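Local coordinates for zinc finger (CCCH type) motif-containing protein (Toxoplasma gondii, PDB 7NG2) that probably reads N6-methyladenosine in mRNA through a YTH domain, the part crystallised here without RNA, within the cleavage and polyadenylation factor CPSF4, at residues F16-S21 with R127-G132; T53-L58 with F71-S76; P78-F83 with L94-R99. All coordinates share one frame; numbering follows the deposited sequence.

Interaction 1. Residues F16-S21 with R127-G132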
loop_
_atom_site.group_PDB
_atom_site.type_symbol
_atom_site.label_atom_id
_atom_site.label_comp_id
_atom_site.label_asym_id
_atom_site.label_seq_id
_atom_site.Cartn_x
_atom_site.Cartn_y
_atom_site.Cartn_z
ATOM N N PHE A 16 6.634 -5.499 0.634
ATOM C CA PHE A 16 5.472 -5.106 -0.162
ATOM C C PHE A 16 4.205 -5.625 0.502
ATOM O O PHE A 16 4.080 -6.835 0.741
ATOM C CB PHE A 16 5.559 -5.722 -1.562
ATOM C CG PHE A 16 6.792 -5.352 -2.342
ATOM C CD1 PHE A 16 7.972 -6.067 -2.193
ATOM C CD2 PHE A 16 6.760 -4.306 -3.245
ATOM C CE1 PHE A 16 9.097 -5.739 -2.935
ATOM C CE2 PHE A 16 7.888 -3.974 -3.991
ATOM C CZ PHE A 16 9.059 -4.693 -3.819
ATOM N N PHE A 17 3.267 -4.730 0.786
ATOM C CA PHE A 17 2.035 -5.103 1.474
ATOM C C PHE A 17 0.844 -4.602 0.677
ATOM O O PHE A 17 0.856 -3.480 0.173
ATOM C CB PHE A 17 1.970 -4.486 2.879
ATOM C CG PHE A 17 3.058 -4.964 3.784
ATOM C CD1 PHE A 17 4.286 -4.313 3.822
ATOM C CD2 PHE A 17 2.869 -6.075 4.593
ATOM C CE1 PHE A 17 5.305 -4.749 4.654
ATOM C CE2 PHE A 17 3.891 -6.518 5.428
ATOM C CZ PHE A 17 5.112 -5.849 5.455
ATOM N N ILE A 18 -0.186 -5.440 0.562
ATOM C CA ILE A 18 -1.451 -5.046 -0.059
ATOM C C ILE A 18 -2.317 -4.344 0.985
ATOM O O ILE A 18 -2.456 -4.815 2.119
ATOM C CB ILE A 18 -2.150 -6.266 -0.688
ATOM C CG1 ILE A 18 -1.251 -6.805 -1.817
ATOM C CG2 ILE A 18 -3.545 -5.901 -1.217
ATOM C CD1 ILE A 18 -1.662 -8.105 -2.437
ATOM N N ILE A 19 -2.865 -3.193 0.612
ATOM C CA ILE A 19 -3.749 -2.402 1.460
ATOM C C ILE A 19 -5.127 -2.418 0.821
ATOM O O ILE A 19 -5.266 -2.111 -0.364
ATOM C CB ILE A 19 -3.240 -0.956 1.555
ATOM C CG1 ILE A 19 -1.898 -0.897 2.285
ATOM C CG2 ILE A 19 -4.295 -0.057 2.202
ATOM C CD1 ILE A 19 -1.998 -1.267 3.740
ATOM N N LYS A 20 -6.146 -2.744 1.607
ATOM C CA LYS A 20 -7.525 -2.699 1.142
ATOM C C LYS A 20 -8.219 -1.474 1.727
ATOM O O LYS A 20 -7.915 -1.038 2.837
ATOM C CB LYS A 20 -8.282 -3.968 1.546
ATOM C CG LYS A 20 -7.720 -5.269 0.975
ATOM C CD LYS A 20 -7.714 -5.305 -0.556
ATOM C CE LYS A 20 -9.133 -5.386 -1.098
ATOM N NZ LYS A 20 -9.112 -5.659 -2.572
ATOM N N SER A 21 -9.149 -0.909 0.969
ATOM C CA SER A 21 -9.908 0.239 1.441
ATOM C C SER A 21 -11.376 0.017 1.134
ATOM O O SER A 21 -11.724 -0.297 -0.005
ATOM C CB SER A 21 -9.450 1.511 0.733
ATOM O OG SER A 21 -10.184 2.630 1.202
ATOM N N ARG A 127 -6.331 -11.763 -6.001
ATOM C CA ARG A 127 -7.594 -11.095 -5.717
ATOM C C ARG A 127 -8.104 -11.382 -4.311
ATOM O O ARG A 127 -8.895 -10.597 -3.782
ATOM C CB ARG A 127 -8.650 -11.490 -6.759
ATOM C CG ARG A 127 -9.154 -12.924 -6.622
ATOM C CD ARG A 127 -10.363 -13.222 -7.518
ATOM N NE ARG A 127 -10.735 -14.636 -7.450
ATOM C CZ ARG A 127 -10.116 -15.603 -8.122
ATOM N NH1 ARG A 127 -9.105 -15.311 -8.929
ATOM N NH2 ARG A 127 -10.505 -16.864 -7.990
ATOM N N LYS A 128 -7.680 -12.479 -3.692
ATOM C CA LYS A 128 -8.147 -12.806 -2.353
ATOM C C LYS A 128 -7.281 -12.190 -1.261
ATOM O O LYS A 128 -7.475 -12.501 -0.083
ATOM C CB LYS A 128 -8.291 -14.321 -2.175
ATOM C CG LYS A 128 -9.229 -14.964 -3.194
ATOM C CD LYS A 128 -9.996 -16.136 -2.598
ATOM C CE LYS A 128 -11.052 -15.662 -1.608
ATOM N NZ LYS A 128 -12.310 -15.235 -2.286
ATOM N N SER A 129 -6.360 -11.302 -1.627
ATOM C CA SER A 129 -5.547 -10.611 -0.638
ATOM C C SER A 129 -6.428 -9.828 0.322
ATOM O O SER A 129 -7.362 -9.138 -0.088
ATOM C CB SER A 129 -4.611 -9.627 -1.336
ATOM O OG SER A 129 -3.750 -10.292 -2.239
ATOM N N ARG A 130 -6.112 -9.924 1.602
ATOM C CA ARG A 130 -6.766 -9.123 2.623
ATOM C C ARG A 130 -5.897 -7.920 2.976
ATOM O O ARG A 130 -4.743 -7.803 2.558
ATOM C CB ARG A 130 -7.048 -9.973 3.866
ATOM C CG ARG A 130 -8.309 -10.824 3.753
ATOM C CD ARG A 130 -9.554 -9.958 3.936
ATOM N NE ARG A 130 -9.553 -9.243 5.214
ATOM C CZ ARG A 130 -9.426 -7.924 5.350
ATOM N NH1 ARG A 130 -9.291 -7.136 4.284
ATOM N NH2 ARG A 130 -9.440 -7.385 6.563
ATOM N N ASP A 131 -6.463 -7.018 3.764
ATOM C CA ASP A 131 -5.722 -5.836 4.170
ATOM C C ASP A 131 -4.477 -6.244 4.953
ATOM O O ASP A 131 -4.566 -6.975 5.939
ATOM C CB ASP A 131 -6.624 -4.966 5.039
ATOM C CG ASP A 131 -5.982 -3.657 5.405
ATOM O OD1 ASP A 131 -5.512 -2.961 4.490
ATOM O OD2 ASP A 131 -5.960 -3.316 6.601
ATOM N N GLY A 132 -3.309 -5.783 4.498
ATOM C CA GLY A 132 -2.040 -6.089 5.130
ATOM C C GLY A 132 -1.332 -7.332 4.628
ATOM O O GLY A 132 -0.259 -7.656 5.148
HETATM O O HOH W 1 -8.007 -8.219 -2.667
#

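Interaction 2. Residues T53-L58 with F71-S76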
loop_
_atom_site.group_PDB
_atom_site.type_symbol
_atom_site.label_atom_id
_atom_site.label_comp_id
_atom_site.label_asym_id
_atom_site.label_seq_id
_atom_site.Cartn_x
_atom_site.Cartn_y
_atom_site.Cartn_z
ATOM N N THR A 53 13.536 -2.100 7.066
ATOM C CA THR A 53 13.585 -2.285 5.626
ATOM C C THR A 53 13.880 -0.938 4.999
ATOM O O THR A 53 13.413 0.094 5.495
ATOM C CB THR A 53 12.227 -2.790 5.104
ATOM O OG1 THR A 53 11.739 -3.833 5.949
ATOM C CG2 THR A 53 12.352 -3.314 3.695
ATOM N N ASP A 54 14.643 -0.939 3.905
ATOM C CA ASP A 54 14.945 0.333 3.259
ATOM C C ASP A 54 13.679 1.002 2.732
ATOM O O ASP A 54 13.501 2.213 2.893
ATOM C CB ASP A 54 15.966 0.151 2.136
ATOM C CG ASP A 54 17.313 -0.359 2.623
ATOM O OD1 ASP A 54 17.619 -0.344 3.837
ATOM O OD2 ASP A 54 18.075 -0.792 1.743
ATOM N N HIS A 55 12.789 0.228 2.109
ATOM C CA HIS A 55 11.525 0.717 1.554
ATOM C C HIS A 55 10.392 -0.232 1.886
ATOM O O HIS A 55 10.486 -1.430 1.601
ATOM C CB HIS A 55 11.581 0.821 0.030
ATOM C CG HIS A 55 12.672 1.700 -0.478
ATOM N ND1 HIS A 55 12.673 3.062 -0.287
ATOM C CD2 HIS A 55 13.790 1.414 -1.185
ATOM C CE1 HIS A 55 13.753 3.579 -0.844
ATOM N NE2 HIS A 55 14.444 2.599 -1.402
ATOM N N VAL A 56 9.319 0.311 2.457
ATOM C CA VAL A 56 8.070 -0.421 2.639
ATOM C C VAL A 56 7.062 0.115 1.634
ATOM O O VAL A 56 6.680 1.290 1.688
ATOM C CB VAL A 56 7.555 -0.300 4.081
ATOM C CG1 VAL A 56 6.179 -0.919 4.204
ATOM C CG2 VAL A 56 8.538 -0.955 5.041
ATOM N N LEU A 57 6.634 -0.749 0.711
ATOM C CA LEU A 57 5.704 -0.388 -0.347
ATOM C C LEU A 57 4.305 -0.885 -0.013
ATOM O O LEU A 57 4.133 -2.006 0.482
ATOM C CB LEU A 57 6.144 -0.976 -1.690
ATOM C CG LEU A 57 7.403 -0.401 -2.351
ATOM C CD1 LEU A 57 7.406 1.123 -2.334
ATOM C CD2 LEU A 57 8.684 -0.950 -1.748
ATOM N N LEU A 58 3.331 -0.010 -0.240
ATOM C CA LEU A 58 1.922 -0.272 0.023
ATOM C C LEU A 58 1.196 -0.249 -1.312
ATOM O O LEU A 58 1.237 0.754 -2.024
ATOM C CB LEU A 58 1.361 0.795 0.957
ATOM C CG LEU A 58 2.177 0.987 2.236
ATOM C CD1 LEU A 58 1.594 2.147 2.995
ATOM C CD2 LEU A 58 2.198 -0.258 3.113
ATOM N N PHE A 71 0.396 2.600 -5.908
ATOM C CA PHE A 71 1.218 2.178 -4.787
ATOM C C PHE A 71 1.955 3.377 -4.213
ATOM O O PHE A 71 2.105 4.414 -4.864
ATOM C CB PHE A 71 2.179 1.023 -5.136
ATOM C CG PHE A 71 3.282 1.384 -6.101
ATOM C CD1 PHE A 71 3.079 1.276 -7.466
ATOM C CD2 PHE A 71 4.535 1.781 -5.647
ATOM C CE1 PHE A 71 4.097 1.579 -8.367
ATOM C CE2 PHE A 71 5.546 2.081 -6.538
ATOM C CZ PHE A 71 5.328 1.981 -7.902
ATOM N N GLY A 72 2.382 3.221 -2.963
ATOM C CA GLY A 72 3.099 4.277 -2.280
ATOM C C GLY A 72 4.128 3.708 -1.330
ATOM O O GLY A 72 4.202 2.498 -1.111
ATOM N N ARG A 73 4.959 4.596 -0.790
ATOM C CA ARG A 73 5.968 4.235 0.195
ATOM C C ARG A 73 5.522 4.724 1.568
ATOM O O ARG A 73 5.072 5.867 1.714
ATOM C CB ARG A 73 7.313 4.874 -0.165
ATOM C CG ARG A 73 8.450 4.480 0.768
ATOM C CD ARG A 73 9.733 5.214 0.413
ATOM N NE ARG A 73 10.881 4.729 1.174
ATOM C CZ ARG A 73 11.234 5.183 2.376
ATOM N NH1 ARG A 73 10.525 6.136 2.960
ATOM N NH2 ARG A 73 12.318 4.693 2.983
ATOM N N MET A 74 5.620 3.850 2.564
ATOM C CA MET A 74 5.410 4.270 3.943
ATOM C C MET A 74 6.558 5.183 4.360
ATOM O O MET A 74 7.729 4.818 4.247
ATOM C CB MET A 74 5.375 3.035 4.834
ATOM C CG MET A 74 5.086 3.302 6.292
ATOM S SD MET A 74 4.995 1.743 7.175
ATOM C CE MET A 74 4.600 2.312 8.822
ATOM N N MET A 75 6.226 6.384 4.841
ATOM C CA MET A 75 7.227 7.409 5.106
ATOM C C MET A 75 7.480 7.657 6.582
ATOM O O MET A 75 8.471 8.313 6.920
ATOM C CB MET A 75 6.804 8.737 4.467
ATOM C CG MET A 75 6.569 8.673 2.961
ATOM S SD MET A 75 8.007 8.151 2.005
ATOM C CE MET A 75 9.115 9.530 2.272
ATOM N N SER A 76 6.615 7.173 7.462
ATOM C CA SER A 76 6.784 7.411 8.883
ATOM C C SER A 76 6.126 6.282 9.650
ATOM O O SER A 76 5.308 5.535 9.110
ATOM C CB SER A 76 6.161 8.753 9.310
ATOM O OG SER A 76 4.746 8.645 9.484
HETATM O O HOH W 2 9.586 2.778 3.776
#

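Interaction 3. Residues P78-F83 with L94-R99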
loop_
_atom_site.group_PDB
_atom_site.type_symbol
_atom_site.label_atom_id
_atom_site.label_comp_id
_atom_site.label_asym_id
_atom_site.label_seq_id
_atom_site.Cartn_x
_atom_site.Cartn_y
_atom_site.Cartn_z
ATOM N N PRO A 78 3.432 5.145 12.598
ATOM C CA PRO A 78 2.175 5.701 13.116
ATOM C C PRO A 78 2.449 6.812 14.123
ATOM O O PRO A 78 3.305 6.681 14.999
ATOM C CB PRO A 78 1.500 4.486 13.761
ATOM C CG PRO A 78 2.058 3.308 12.986
ATOM C CD PRO A 78 3.479 3.678 12.696
ATOM N N ASP A 79 1.739 7.929 13.957
ATOM C CA ASP A 79 2.051 9.205 14.594
ATOM C C ASP A 79 0.755 9.843 15.077
ATOM O O ASP A 79 -0.058 10.290 14.257
ATOM C CB ASP A 79 2.741 10.103 13.560
ATOM C CG ASP A 79 3.121 11.476 14.101
ATOM O OD1 ASP A 79 2.823 11.778 15.271
ATOM O OD2 ASP A 79 3.735 12.258 13.338
ATOM N N PRO A 80 0.530 9.919 16.391
ATOM C CA PRO A 80 -0.738 10.477 16.888
ATOM C C PRO A 80 -0.985 11.926 16.494
ATOM O O PRO A 80 -2.135 12.374 16.555
ATOM C CB PRO A 80 -0.619 10.319 18.411
ATOM C CG PRO A 80 0.365 9.216 18.604
ATOM C CD PRO A 80 1.349 9.357 17.478
ATOM N N GLN A 81 0.040 12.673 16.082
ATOM C CA GLN A 81 -0.134 14.074 15.716
ATOM C C GLN A 81 -0.324 14.289 14.221
ATOM O O GLN A 81 -0.450 15.435 13.784
ATOM C CB GLN A 81 1.047 14.916 16.217
ATOM C CG GLN A 81 1.358 14.758 17.704
ATOM C CD GLN A 81 0.114 14.781 18.574
ATOM O OE1 GLN A 81 -0.779 15.610 18.388
ATOM N NE2 GLN A 81 0.047 13.858 19.530
ATOM N N LEU A 82 -0.348 13.229 13.423
ATOM C CA LEU A 82 -0.533 13.376 11.986
ATOM C C LEU A 82 -2.025 13.359 11.671
ATOM O O LEU A 82 -2.712 12.369 11.953
ATOM C CB LEU A 82 0.183 12.257 11.237
ATOM C CG LEU A 82 0.068 12.298 9.714
ATOM C CD1 LEU A 82 0.751 13.541 9.168
ATOM C CD2 LEU A 82 0.666 11.043 9.120
ATOM N N PHE A 83 -2.517 14.455 11.081
ATOM C CA PHE A 83 -3.918 14.648 10.702
ATOM C C PHE A 83 -4.886 13.999 11.687
ATOM O O PHE A 83 -5.684 13.142 11.299
ATOM C CB PHE A 83 -4.170 14.197 9.260
ATOM C CG PHE A 83 -3.450 15.035 8.242
ATOM C CD1 PHE A 83 -3.896 16.310 7.936
ATOM C CD2 PHE A 83 -2.312 14.559 7.613
ATOM C CE1 PHE A 83 -3.225 17.093 7.007
ATOM C CE2 PHE A 83 -1.640 15.335 6.687
ATOM C CZ PHE A 83 -2.095 16.599 6.382
ATOM N N LEU A 94 -8.591 2.142 14.658
ATOM C CA LEU A 94 -7.382 2.002 13.868
ATOM C C LEU A 94 -6.177 2.384 14.713
ATOM O O LEU A 94 -6.306 3.020 15.759
ATOM C CB LEU A 94 -7.434 2.919 12.640
ATOM C CG LEU A 94 -8.567 2.638 11.651
ATOM C CD1 LEU A 94 -8.693 3.768 10.635
ATOM C CD2 LEU A 94 -8.318 1.316 10.949
ATOM N N GLY A 95 -4.998 1.985 14.254
ATOM C CA GLY A 95 -3.771 2.563 14.760
ATOM C C GLY A 95 -3.663 4.025 14.348
ATOM O O GLY A 95 -4.518 4.580 13.658
ATOM N N SER A 96 -2.578 4.661 14.785
ATOM C CA SER A 96 -2.389 6.071 14.477
ATOM C C SER A 96 -2.048 6.253 12.997
ATOM O O SER A 96 -1.532 5.346 12.330
ATOM C CB SER A 96 -1.267 6.668 15.330
ATOM O OG SER A 96 -1.616 6.709 16.704
ATOM N N ASN A 97 -2.345 7.445 12.484
ATOM C CA ASN A 97 -2.048 7.769 11.097
ATOM C C ASN A 97 -0.547 7.785 10.850
ATOM O O ASN A 97 0.247 8.181 11.705
ATOM C CB ASN A 97 -2.602 9.152 10.753
ATOM C CG ASN A 97 -4.109 9.205 10.827
ATOM O OD1 ASN A 97 -4.786 8.210 10.615
ATOM N ND2 ASN A 97 -4.646 10.381 11.125
ATOM N N PHE A 98 -0.153 7.360 9.656
ATOM C CA PHE A 98 1.236 7.453 9.241
ATOM C C PHE A 98 1.315 8.066 7.850
ATOM O O PHE A 98 0.347 8.053 7.083
ATOM C CB PHE A 98 1.967 6.096 9.293
ATOM C CG PHE A 98 1.302 4.995 8.501
ATOM C CD1 PHE A 98 1.639 4.776 7.179
ATOM C CD2 PHE A 98 0.370 4.157 9.099
ATOM C CE1 PHE A 98 1.059 3.746 6.460
ATOM C CE2 PHE A 98 -0.220 3.128 8.384
ATOM C CZ PHE A 98 0.128 2.924 7.058
ATOM N N ARG A 99 2.476 8.636 7.544
ATOM C CA ARG A 99 2.670 9.300 6.265
ATOM C C ARG A 99 2.915 8.280 5.160
ATOM O O ARG A 99 3.617 7.278 5.353
ATOM C CB ARG A 99 3.844 10.276 6.345
ATOM C CG ARG A 99 3.486 11.601 7.002
ATOM C CD ARG A 99 4.583 12.642 6.833
ATOM N NE ARG A 99 5.796 12.286 7.561
ATOM C CZ ARG A 99 6.981 12.089 6.990
ATOM N NH1 ARG A 99 7.118 12.211 5.675
ATOM N NH2 ARG A 99 8.029 11.769 7.736
HETATM O O HOH W 3 -3.077 9.704 14.147
HETATM O O HOH W 4 4.267 11.560 10.586
#

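Interaction 1. Residues F16-S21 with R127-G132
Lys20 and Asp131 meet where the loop 127-132 passes the edge of strand 14-21, the touching parts running 108° apart and so far from a strand pairing. Asp131 OD1 accepts the backbone N-H of Lys20 at 3.0 Å on the anti side of the carboxylate, somewhat out of its plane. Asp131 CG is anti to its backbone N (chi1 -175°), and the side chain lies alongside Ile19, pointing the same way. The other oxygen, OD2, has a weak partner in Thr38 OG1. Two residues earlier along the strand, Ile18 O takes the N-H of Gly132 at 2.7 Å, with the donor nitrogen almost in line with the carbonyl, although the N-H itself is bent away from the oxygen. Gly132 has a positive phi of 90°, where a CB would jam against the carbonyl oxygen of Asp131, and its own O lies in the plane of the Phe17 ring, at the edge, while accepting from Lys45 NZ.

In the YTH fold strand 14-21 belongs to the central mixed sheet, and this loop delivers the chain to the short outermost strand 134-135, with which Phe16 also shares a backbone hydrogen bond through Val135.

The Lys20 chain, bent at chi2 and chi3, bears with CG on Asp131 N (3.5 Å), a buried amide that finds no acceptor in the model. Beyond it NZ is gripped by Ser61 OG and by a water 2.8 Å away, which in turn donates to the carbonyl oxygens of Arg127 and Ser129. Arg130 lays the edge of its guanidinium near Lys20 CG. Packing is tight at Ser129: Ile18 CD1 stands 3.5 Å from its CB, closer than carbons usually come, and against its OG, which is hydrogen-bonded to Leu126 O.

Interaction 2. Residues T53-L58 with F71-S76
Arg73 reaches across to His55 and Asp54 with its chain extended from CG to NE, CG being anti to the backbone N (chi1 -176°). NE donates to His55 ND1 at 2.9 Å, nearly straight (164°) and lying in both the imidazole and the guanidinium planes, although those planes stand 80° apart. ND1 is thus the acceptor, consistent with a proton on NE2 instead. NH2 gives a second, more bent bond to Asp54 O at 2.7 Å and also binds Gly1 O; a weak bond joins NH1 to Met75 SD. Over the centre of the guanidinium sits a water that links Val56 N to Met74 O.

Arg73 and His55 are positioned by the backbone pairing of an antiparallel beta hairpin. Leu58 and Gly72 form a hydrogen-bonded pair, with Leu58 N to Gly72 O at 2.8 Å and a return bond from Gly72 N to Leu58 O, and Leu57 and Arg73 a non-hydrogen-bonded one; Met74 N to Val56 O continues the ladder. Val56 and Met74 lie side by side, their CB atoms 4.1 Å apart.

Strand 55-62 is flanked by strand 14-21 and strand 67-74 by strand 98-109, while helix 40-52 packs on Val56, Leu58 and Met74 through Ala49, Leu46 and Phe50.

Interaction 3. Residues P78-F83 with L94-R99
A type I beta turn from Asp79 to Leu82, reinforced by an Asx turn in which Asp79 OD1 accepts the N-H of Gln81, docks on Ser96, Asn97, Phe98 and Arg99. Asn97 holds the turn at both ends. Its carbonyl O accepts from Asp79 N at 2.7 Å, and its side-chain ND2 donates to Leu82 O at 2.9 Å, almost straight (164°) and in the amide plane. Phe83 O comes almost as near ND2, but at too poor an angle to count as a bond. OD1 accepts from Gln91 NE2 and, weakly, from Trp87 NE1, which together with the ND2 bond fixes the rotation of the amide. A water joins Asn97 N, 2.9 Å away, to Asp79 O.

Van der Waals contacts accompany these bonds. Leu82 CG is anti to the backbone N (chi1 -180°). Its CD2 touches the backbone at Phe98 C and meets Arg99 CG (3.6 Å), the two side chains crossing at about a right angle. Pro78 sets its CB on Ser96 O at 3.5 Å, while Phe98 CB rests against Pro78 N.

Strand 35-36 lies beside this layer, Val35 touching both Leu82 and Asn97, and helix 40-52 backs it, with Ser47 on Pro78 and Leu46 on Phe98.

In the fold
All three contacts reach the same mixed sheet of the YTH domain, interaction 2 pairing two strands of it and the other two fixing loops against its strands. Interactions 1 and 2, with centres 14 Å apart, join directly through neighbouring strands: Phe17 N probably bonds to Leu57 O at 2.9 Å. Interaction 2 then hands over to interaction 3, where Met75 N lies 2.8 Å from Arg99 O and Leu58 CD1 packs on Phe98 CE1. Interactions 1 and 3 do not touch, their nearest atoms being about 6 Å apart. Interaction 3 borders Trp36 and Trp87, which probably form part of the aromatic cage for the methylated adenine, as in other YTH domains; no RNA is bound here.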